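Side-chain contact in putative permease protein, ABC transporter (Porphyromonas gingivalis, PDB 3IS6), which is probably a permease component of an ABC transporter, represented by its MacB-like periplasmic core domain, and likely takes part in transport across the cell membrane: residues A[168-171]-A[176-179]. Sequence-based numbering, arbitrary orientation.
Sequences AESL and GNDR
Ser170, on the short helix 168-171, faces Asn177 in the following loop, their CA atoms 7.6 Å apart; four residues, neither helix nor strand, link the segments 168-171 and 176-179. The direct meeting is a single pair of polar side-chain groups: Ser170 OG lies 2.9 Å from Asn177 ND2. Both side chains extend anti to their backbone N (chi1 -168° in each), which carries the hydroxyl and the amide nitrogen into the gap from the two sides. Ser170 OG is hydrogen-bonded to Tyr180 OH, which gives the buried hydroxyl a partner at the end of the loop, just before strand 181-186. A water spans the same gap: it donates to Asn177 O at 2.9 Å and, weakly, to Ser170 O at 3.4 Å, and accepts a weak bond from Asn177 ND2 at 3.1 Å. Asn177 thus meets the water with both its backbone O and, weakly, its amide. Next along, Asp178 centres an inverse gamma turn, closed by the weak 2.8 Å bond from Arg179 N to Asn177 O, while Arg179 NE is hydrogen-bonded to Thr61 OG1 and its side chain packs on Pro234 of the second subunit. The arrangement is a small, water-bridged contact between helix 168-171 and the loop that leads into strand 181-186 of the MacB-like periplasmic core domain.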
ATOM      1  N   ALA A 168      -6.385  -2.747   2.303  1.00 14.85           N
ATOM      2  CA  ALA A 168      -7.320  -3.288   3.250  1.00 15.62           C
ATOM      3  C   ALA A 168      -6.748  -4.497   3.907  1.00 16.04           C
ATOM      4  O   ALA A 168      -7.027  -4.746   5.034  1.00 16.69           O
ATOM      5  CB  ALA A 168      -8.627  -3.611   2.627  1.00 15.76           C
ATOM      6  N   GLU A 169      -5.938  -5.241   3.195  1.00 16.09           N
ATOM      7  CA  GLU A 169      -5.315  -6.390   3.791  1.00 16.39           C
ATOM      8  C   GLU A 169      -4.404  -5.981   4.955  1.00 16.11           C
ATOM      9  O   GLU A 169      -4.364  -6.645   5.941  1.00 16.40           O
ATOM     10  CB  GLU A 169      -4.518  -7.179   2.759  1.00 16.22           C
ATOM     11  N   SER A 170      -3.659  -4.903   4.812  1.00 16.15           N
ATOM     12  CA  SER A 170      -2.809  -4.430   5.888  1.00 15.85           C
ATOM     13  C   SER A 170      -3.590  -3.949   7.087  1.00 15.46           C
ATOM     14  O   SER A 170      -3.275  -4.266   8.192  1.00 15.05           O
ATOM     15  CB  SER A 170      -1.909  -3.334   5.389  1.00 15.71           C
ATOM     16  OG  SER A 170      -0.907  -3.051   6.308  1.00 16.38           O
ATOM     17  N   LEU A 171      -4.628  -3.184   6.824  1.00 15.05           N
ATOM     18  CA  LEU A 171      -5.447  -2.605   7.849  1.00 15.24           C
ATOM     19  C   LEU A 171      -6.133  -3.662   8.690  1.00 15.50           C
ATOM     20  O   LEU A 171      -6.436  -3.429   9.818  1.00 15.56           O
ATOM     21  CB  LEU A 171      -6.445  -1.612   7.271  1.00 14.58           C
ATOM     22  CG  LEU A 171      -5.866  -0.357   6.635  1.00 15.01           C
ATOM     23  CD1 LEU A 171      -6.903   0.491   6.054  1.00 14.27           C
ATOM     24  CD2 LEU A 171      -5.097   0.421   7.590  1.00 12.65           C
ATOM     25  N   GLY A 176       2.088 -10.306  11.548  1.00 13.08           N
ATOM     26  CA  GLY A 176       3.235  -9.659  10.979  1.00 14.12           C
ATOM     27  C   GLY A 176       2.974  -8.276  10.457  1.00 14.78           C
ATOM     28  O   GLY A 176       1.975  -7.680  10.770  1.00 14.11           O
ATOM     29  N   ASN A 177       3.908  -7.774   9.664  1.00 15.08           N
ATOM     30  CA  ASN A 177       3.776  -6.443   9.122  1.00 16.48           C
ATOM     31  C   ASN A 177       3.468  -5.492  10.258  1.00 15.95           C
ATOM     32  O   ASN A 177       2.514  -4.783  10.191  1.00 16.22           O
ATOM     33  CB  ASN A 177       2.697  -6.405   8.068  1.00 16.52           C
ATOM     34  CG  ASN A 177       2.687  -5.115   7.259  1.00 20.18           C
ATOM     35  OD1 ASN A 177       3.717  -4.609   6.862  1.00 19.94           O
ATOM     36  ND2 ASN A 177       1.496  -4.601   6.999  1.00 21.45           N
ATOM     37  N   ASP A 178       4.282  -5.537  11.314  1.00 15.91           N
ATOM     38  CA  ASP A 178       4.028  -4.808  12.542  1.00 15.31           C
ATOM     39  C   ASP A 178       4.491  -3.376  12.362  1.00 14.03           C
ATOM     40  O   ASP A 178       5.413  -2.966  12.975  1.00 13.75           O
ATOM     41  CB  ASP A 178       4.845  -5.395  13.698  1.00 16.61           C
ATOM     42  CG  ASP A 178       4.759  -6.899  13.799  1.00 20.33           C
ATOM     43  OD1 ASP A 178       3.725  -7.392  14.207  1.00 24.12           O
ATOM     44  OD2 ASP A 178       5.736  -7.592  13.510  1.00 22.28           O
ATOM     45  N   ARG A 179       3.858  -2.641  11.476  1.00 12.69           N
ATOM     46  CA  ARG A 179       4.276  -1.302  11.155  1.00 11.64           C
ATOM     47  C   ARG A 179       3.432  -0.172  11.737  1.00 10.90           C
ATOM     48  O   ARG A 179       3.697   0.946  11.452  1.00 10.41           O
ATOM     49  CB  ARG A 179       4.369  -1.143   9.647  1.00 11.98           C
ATOM     50  CG  ARG A 179       3.050  -1.132   8.938  1.00 12.02           C
ATOM     51  CD  ARG A 179       3.232  -0.852   7.482  1.00 14.37           C
ATOM     52  NE  ARG A 179       3.644   0.500   7.269  1.00 13.81           N
ATOM     53  CZ  ARG A 179       4.190   0.969   6.176  1.00 15.01           C
ATOM     54  NH1 ARG A 179       4.394   0.199   5.149  1.00 14.91           N
ATOM     55  NH2 ARG A 179       4.529   2.222   6.120  1.00 14.05           N
TER
HETATM   56  O   HOH W   1      -0.271  -5.276   9.413  1.00 22.69           O